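Side-chain contacts in putative NADPH-dependent oxidoreductase (Desulfitobacterium hafniense DCB-2, PDB 3DB2), which is a putative NADPH-dependent oxidoreductase of the GFO/IDH/MocA type, probably binding its dinucleotide through a Rossmann-fold domain: residues Leu132-Glu137 with Val293-Glu298; Tyr254-Ser259 with Asp265-His270. All coordinates share one frame; numbering follows the deposited sequence.

Interaction 1 of 2, residues Leu132-Glu137 with Val293-Glu298; sequences LRKMKE and VKVDFE
Lys134 sends its CG anti to the backbone N (chi1 175°), so that it meets CG1 of Val295, whose own first torsion is also extended (-178°). The lysine chain then bends at chi2 (69°) and turns again near its end. These turns carry NZ past the valine and toward the backbone of Asp296. The carbon contacts are light. Lys134 CG lies 4.2 Å from Val295 CG1, and the two side chains cross at a slant. Lys134 CB is likewise 4.2 Å from CB of Phe297. The phenylalanine ring takes no part in this touch, because it leads away from the lysine beyond CB.

The polar end works through water. Lys134 NZ gives a hydrogen bond to water 1 at 2.6 Å. The same water donates to the backbone O of Asp296 at 2.9 Å. The direct gap from Lys134 NZ to Asp296 O is 4.4 Å, so the water spans it. A glycerol, probably from the crystallisation liquor, also bonds to Lys134 NZ. On the strand side, Lys294 NZ and Asp296 OD1 form a salt bridge of 3.3 Å, met on the syn lone pair of the carboxylate.

This is a surface contact between helix 130-140 and strand 290-295 with the residues just after it. That strand is an outermost one of the mixed sheet within this chain. Val295 and Phe297 also touch strand 271-278. The buried Leu132 and Met135, a selenomethionine, rest on strands 240-247 and 250-256. On another side, Arg133 and Lys136 touch helix 183-194.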
loop_
_atom_site.group_PDB
_atom_site.type_symbol
_atom_site.label_atom_id
_atom_site.label_comp_id
_atom_site.label_asym_id
_atom_site.label_seq_id
_atom_site.Cartn_x
_atom_site.Cartn_y
_atom_site.Cartn_z
ATOM N N LEU C 132 0.081 -0.687 -18.909
ATOM C CA LEU C 132 0.177 0.673 -18.375
ATOM C C LEU C 132 -0.482 1.688 -19.300
ATOM O O LEU C 132 -1.134 2.695 -18.915
ATOM C CB LEU C 132 1.656 0.973 -18.130
ATOM C CG LEU C 132 2.188 0.714 -16.731
ATOM C CD1 LEU C 132 1.494 1.606 -15.702
ATOM C CD2 LEU C 132 2.030 -0.769 -16.381
ATOM N N ARG C 133 -0.344 1.432 -20.604
ATOM C CA ARG C 133 -1.027 2.225 -21.632
ATOM C C ARG C 133 -2.554 2.166 -21.471
ATOM O O ARG C 133 -3.238 3.178 -21.629
ATOM C CB ARG C 133 -0.628 1.801 -23.037
ATOM C CG ARG C 133 0.815 2.011 -23.433
ATOM C CD ARG C 133 1.280 3.438 -23.206
ATOM N NE ARG C 133 2.546 3.783 -23.811
ATOM C CZ ARG C 133 3.372 4.787 -23.574
ATOM N NH1 ARG C 133 3.145 5.710 -22.662
ATOM N NH2 ARG C 133 4.500 4.902 -24.278
ATOM N N LYS C 134 -3.083 1.000 -21.147
ATOM C CA LYS C 134 -4.525 0.834 -21.012
ATOM C C LYS C 134 -4.970 1.538 -19.745
ATOM O O LYS C 134 -5.975 2.270 -19.695
ATOM C CB LYS C 134 -4.847 -0.660 -21.042
ATOM C CG LYS C 134 -6.304 -1.005 -20.803
ATOM C CD LYS C 134 -7.112 -0.526 -22.003
ATOM C CE LYS C 134 -8.585 -0.432 -21.650
ATOM N NZ LYS C 134 -9.365 -1.289 -22.587
HETATM N N MSE C 135 -4.204 1.338 -18.665
HETATM C CA MSE C 135 -4.546 2.002 -17.398
HETATM C C MSE C 135 -4.575 3.512 -17.557
HETATM O O MSE C 135 -5.417 4.219 -16.985
HETATM C CB MSE C 135 -3.595 1.559 -16.275
HETATM C CG MSE C 135 -3.785 0.087 -15.896
HETATM SE SE MSE C 135 -2.261 -0.530 -14.799
HETATM C CE MSE C 135 -2.871 0.368 -13.200
ATOM N N LYS C 136 -3.684 4.066 -18.342
ATOM C CA LYS C 136 -3.573 5.478 -18.626
ATOM C C LYS C 136 -4.831 5.940 -19.363
ATOM O O LYS C 136 -5.466 6.957 -19.029
ATOM C CB LYS C 136 -2.300 5.762 -19.439
ATOM C CG LYS C 136 -2.095 7.244 -19.733
ATOM C CD LYS C 136 -2.131 8.019 -18.424
ATOM C CE LYS C 136 -1.350 9.322 -18.535
ATOM N NZ LYS C 136 -1.947 10.359 -17.650
ATOM N N GLU C 137 -5.219 5.183 -20.362
ATOM C CA GLU C 137 -6.457 5.448 -21.108
ATOM C C GLU C 137 -7.653 5.496 -20.166
ATOM O O GLU C 137 -8.426 6.466 -20.197
ATOM C CB GLU C 137 -6.640 4.365 -22.144
ATOM C CG GLU C 137 -7.656 4.519 -23.255
ATOM C CD GLU C 137 -7.240 3.575 -24.392
ATOM O OE1 GLU C 137 -6.438 4.018 -25.242
ATOM O OE2 GLU C 137 -7.691 2.409 -24.396
ATOM N N VAL C 293 -13.931 -7.654 -13.046
ATOM C CA VAL C 293 -13.871 -7.982 -14.448
ATOM C C VAL C 293 -12.437 -7.951 -15.004
ATOM O O VAL C 293 -11.702 -6.974 -14.795
ATOM C CB VAL C 293 -14.673 -6.995 -15.322
ATOM C CG1 VAL C 293 -14.673 -7.546 -16.746
ATOM C CG2 VAL C 293 -16.088 -6.808 -14.818
ATOM N N LYS C 294 -12.076 -9.012 -15.713
ATOM C CA LYS C 294 -10.759 -9.050 -16.347
ATOM C C LYS C 294 -10.696 -8.065 -17.501
ATOM O O LYS C 294 -11.627 -7.938 -18.302
ATOM C CB LYS C 294 -10.375 -10.442 -16.864
ATOM C CG LYS C 294 -8.848 -10.558 -16.844
ATOM C CD LYS C 294 -8.328 -11.983 -16.943
ATOM C CE LYS C 294 -6.851 -11.987 -17.358
ATOM N NZ LYS C 294 -6.667 -12.605 -18.694
ATOM N N VAL C 295 -9.577 -7.337 -17.582
ATOM C CA VAL C 295 -9.342 -6.330 -18.603
ATOM C C VAL C 295 -8.231 -6.863 -19.504
ATOM O O VAL C 295 -7.117 -7.075 -19.011
ATOM C CB VAL C 295 -8.951 -4.948 -18.067
ATOM C CG1 VAL C 295 -8.759 -3.944 -19.187
ATOM C CG2 VAL C 295 -10.006 -4.431 -17.097
ATOM N N ASP C 296 -8.578 -7.082 -20.768
ATOM C CA ASP C 296 -7.526 -7.528 -21.718
ATOM C C ASP C 296 -7.074 -6.350 -22.567
ATOM O O ASP C 296 -7.750 -5.328 -22.654
ATOM C CB ASP C 296 -8.017 -8.725 -22.517
ATOM C CG ASP C 296 -8.111 -9.943 -21.611
ATOM O OD1 ASP C 296 -7.064 -10.396 -21.097
ATOM O OD2 ASP C 296 -9.222 -10.445 -21.352
ATOM N N PHE C 297 -5.891 -6.467 -23.166
ATOM C CA PHE C 297 -5.170 -5.414 -23.838
ATOM C C PHE C 297 -4.081 -6.015 -24.739
ATOM O O PHE C 297 -3.590 -7.128 -24.493
ATOM C CB PHE C 297 -4.528 -4.417 -22.843
ATOM C CG PHE C 297 -3.758 -5.120 -21.736
ATOM C CD1 PHE C 297 -2.452 -5.549 -21.923
ATOM C CD2 PHE C 297 -4.353 -5.361 -20.511
ATOM C CE1 PHE C 297 -1.788 -6.210 -20.922
ATOM C CE2 PHE C 297 -3.690 -6.032 -19.512
ATOM C CZ PHE C 297 -2.395 -6.475 -19.716
ATOM N N GLU C 298 -3.667 -5.302 -25.786
ATOM C CA GLU C 298 -2.643 -5.846 -26.652
ATOM C C GLU C 298 -1.284 -5.736 -25.953
ATOM O O GLU C 298 -1.043 -4.822 -25.161
ATOM C CB GLU C 298 -2.526 -5.114 -27.986
ATOM C CG GLU C 298 -3.730 -5.222 -28.907
ATOM C CD GLU C 298 -4.112 -6.655 -29.228
ATOM O OE1 GLU C 298 -3.350 -7.347 -29.934
ATOM O OE2 GLU C 298 -5.206 -7.069 -28.774
HETATM O O HOH W 1 -8.311 -2.970 -24.272
#

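Interaction 2 of 2, residues Tyr254-Ser259 with Asp265-His270; sequences YQLDFS and DVTDEH
Leu256 sets its CD1 against the turn formed by Thr267 to His270, and this is the tight side of the contact. CD1 of Leu256 sits 3.5 Å from the backbone O of His270 and 3.8 Å from CG2 of Thr267. Its CG stands anti to the backbone N (chi1 171°), and the branch beyond it comes nearer to the turn. Beside it, Asp257 N donates to His270 O at 2.9 Å. The bond is nearly straight, with an angle of 173° at the hydrogen. Thr267 OG1 bonds outside the segments, to Trp260 O and His302 NE2. Water 2 is a buried bridge: it bonds to Tyr254 OH in the plane of the ring and donates to Asp268 OD1, both at 2.6 Å.

The looser side lies at the partly exposed Asp257 and His270. Water 3 donates to Asp257 OD2 and makes only a weak bond to His270 ND1.

Asp257 OD1 takes two bonds from the same face of its carboxylate, from Ser259 OG at 2.6 Å and from Ser259 N at 3.1 Å. The second makes an Asx turn. With an alanine in place of Asp257, Ser259 N and OG would probably lose their shared acceptor, and water 3 its firmer partner, so the turn could relax. The backbone bond thus joins the two sides of the connection between antiparallel strands 250-256 and 271-278, while the carboxylate mainly serves its own turn and reaches His270 only through the weak water path.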
loop_
_atom_site.group_PDB
_atom_site.type_symbol
_atom_site.label_atom_id
_atom_site.label_comp_id
_atom_site.label_asym_id
_atom_site.label_seq_id
_atom_site.Cartn_x
_atom_site.Cartn_y
_atom_site.Cartn_z
ATOM N N TYR C 254 -3.578 -4.361 -10.868
ATOM C CA TYR C 254 -2.599 -4.888 -11.809
ATOM C C TYR C 254 -1.504 -5.648 -11.044
ATOM O O TYR C 254 -1.039 -5.157 -10.008
ATOM C CB TYR C 254 -1.964 -3.770 -12.605
ATOM C CG TYR C 254 -0.799 -4.074 -13.504
ATOM C CD1 TYR C 254 -0.978 -4.766 -14.696
ATOM C CD2 TYR C 254 0.498 -3.662 -13.190
ATOM C CE1 TYR C 254 0.093 -5.045 -15.518
ATOM C CE2 TYR C 254 1.568 -3.941 -14.038
ATOM C CZ TYR C 254 1.361 -4.635 -15.202
ATOM O OH TYR C 254 2.386 -4.933 -16.081
ATOM N N GLN C 255 -1.148 -6.796 -11.575
ATOM C CA GLN C 255 -0.076 -7.658 -11.136
ATOM C C GLN C 255 0.802 -8.064 -12.317
ATOM O O GLN C 255 0.257 -8.450 -13.345
ATOM C CB GLN C 255 -0.604 -8.953 -10.490
ATOM C CG GLN C 255 -1.094 -8.837 -9.069
ATOM C CD GLN C 255 -0.011 -8.865 -8.013
ATOM O OE1 GLN C 255 1.152 -9.173 -8.281
ATOM N NE2 GLN C 255 -0.351 -8.537 -6.763
ATOM N N LEU C 256 2.110 -7.984 -12.175
ATOM C CA LEU C 256 3.009 -8.491 -13.220
ATOM C C LEU C 256 3.988 -9.514 -12.675
ATOM O O LEU C 256 4.474 -9.320 -11.560
ATOM C CB LEU C 256 3.747 -7.315 -13.835
ATOM C CG LEU C 256 4.900 -7.630 -14.796
ATOM C CD1 LEU C 256 4.299 -8.120 -16.114
ATOM C CD2 LEU C 256 5.768 -6.397 -14.912
ATOM N N ASP C 257 4.272 -10.580 -13.434
ATOM C CA ASP C 257 5.324 -11.522 -13.119
ATOM C C ASP C 257 6.619 -10.979 -13.728
ATOM O O ASP C 257 6.842 -11.179 -14.927
ATOM C CB ASP C 257 5.094 -12.902 -13.711
ATOM C CG ASP C 257 6.180 -13.890 -13.351
ATOM O OD1 ASP C 257 7.182 -13.550 -12.698
ATOM O OD2 ASP C 257 5.967 -15.073 -13.712
ATOM N N PHE C 258 7.397 -10.289 -12.914
ATOM C CA PHE C 258 8.578 -9.566 -13.362
ATOM C C PHE C 258 9.645 -10.495 -13.958
ATOM O O PHE C 258 10.598 -10.034 -14.611
ATOM C CB PHE C 258 9.182 -8.706 -12.221
ATOM C CG PHE C 258 10.081 -7.628 -12.809
ATOM C CD1 PHE C 258 9.537 -6.457 -13.298
ATOM C CD2 PHE C 258 11.455 -7.810 -12.885
ATOM C CE1 PHE C 258 10.363 -5.484 -13.840
ATOM C CE2 PHE C 258 12.288 -6.842 -13.427
ATOM C CZ PHE C 258 11.718 -5.682 -13.924
ATOM N N SER C 259 9.491 -11.783 -13.740
ATOM C CA SER C 259 10.427 -12.776 -14.264
ATOM C C SER C 259 10.338 -12.808 -15.771
ATOM O O SER C 259 11.307 -13.285 -16.395
ATOM C CB SER C 259 10.187 -14.133 -13.608
ATOM O OG SER C 259 9.023 -14.766 -14.070
ATOM N N ASP C 265 8.631 -9.101 -25.768
ATOM C CA ASP C 265 7.446 -9.140 -26.592
ATOM C C ASP C 265 6.268 -9.898 -25.970
ATOM O O ASP C 265 5.157 -9.805 -26.518
ATOM C CB ASP C 265 7.708 -9.781 -27.954
ATOM C CG ASP C 265 8.287 -11.175 -27.909
ATOM O OD1 ASP C 265 8.665 -11.666 -26.824
ATOM O OD2 ASP C 265 8.378 -11.765 -29.015
ATOM N N VAL C 266 6.479 -10.600 -24.882
ATOM C CA VAL C 266 5.406 -11.326 -24.216
ATOM C C VAL C 266 5.212 -10.977 -22.743
ATOM O O VAL C 266 4.447 -11.592 -21.993
ATOM C CB VAL C 266 5.637 -12.859 -24.332
ATOM C CG1 VAL C 266 5.423 -13.337 -25.755
ATOM C CG2 VAL C 266 7.030 -13.253 -23.860
ATOM N N THR C 267 5.911 -9.964 -22.254
ATOM C CA THR C 267 5.825 -9.545 -20.862
ATOM C C THR C 267 4.374 -9.269 -20.444
ATOM O O THR C 267 3.951 -9.711 -19.379
ATOM C CB THR C 267 6.617 -8.261 -20.618
ATOM O OG1 THR C 267 7.993 -8.573 -20.881
ATOM C CG2 THR C 267 6.579 -7.801 -19.161
ATOM N N ASP C 268 3.649 -8.554 -21.308
ATOM C CA ASP C 268 2.251 -8.262 -20.971
ATOM C C ASP C 268 1.383 -9.496 -20.778
ATOM O O ASP C 268 0.354 -9.448 -20.093
ATOM C CB ASP C 268 1.642 -7.413 -22.068
ATOM C CG ASP C 268 1.904 -5.927 -21.968
ATOM O OD1 ASP C 268 1.619 -5.343 -20.900
ATOM O OD2 ASP C 268 2.397 -5.308 -22.945
ATOM N N GLU C 269 1.743 -10.620 -21.394
ATOM C CA GLU C 269 0.931 -11.823 -21.283
ATOM C C GLU C 269 1.083 -12.450 -19.901
ATOM O O GLU C 269 0.233 -13.252 -19.518
ATOM C CB GLU C 269 1.319 -12.881 -22.329
ATOM C CG GLU C 269 1.072 -12.418 -23.751
ATOM C CD GLU C 269 1.359 -13.491 -24.791
ATOM O OE1 GLU C 269 1.164 -14.695 -24.504
ATOM O OE2 GLU C 269 1.777 -13.135 -25.911
ATOM N N HIS C 270 2.134 -12.066 -19.192
ATOM C CA HIS C 270 2.358 -12.548 -17.834
ATOM C C HIS C 270 1.979 -11.483 -16.804
ATOM O O HIS C 270 2.650 -11.246 -15.799
ATOM C CB HIS C 270 3.804 -13.026 -17.716
ATOM C CG HIS C 270 3.979 -14.120 -18.747
ATOM N ND1 HIS C 270 3.936 -15.449 -18.406
ATOM C CD2 HIS C 270 4.164 -14.087 -20.085
ATOM C CE1 HIS C 270 4.100 -16.198 -19.488
ATOM N NE2 HIS C 270 4.254 -15.397 -20.525
HETATM O O HOH W 2 1.996 -5.963 -18.420
HETATM O O HOH W 3 3.824 -15.863 -15.079
#

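Overall arrangement
From the N terminus, the chain first builds the parallel Rossmann sheet and then enters helix 130-140, the first half of interaction 1. It runs on through most of the mixed sheet. Strand 250-256 leads into interaction 2, which closes the short connection to strand 271-278. Strand 290-295 then returns to the helix and closes the long loop of interaction 1. Interaction 2 therefore lies wholly within that loop, and the two do not cross. Their centres are about 13 Å apart. They meet where Leu132 and Met135 pack on Tyr254, and where Phe297 touches Asp268. Interaction 1 joins the helix to the edge-strand side of the mixed sheet; interaction 2 folds the end of strand 250-256 against the loop before strand 271-278.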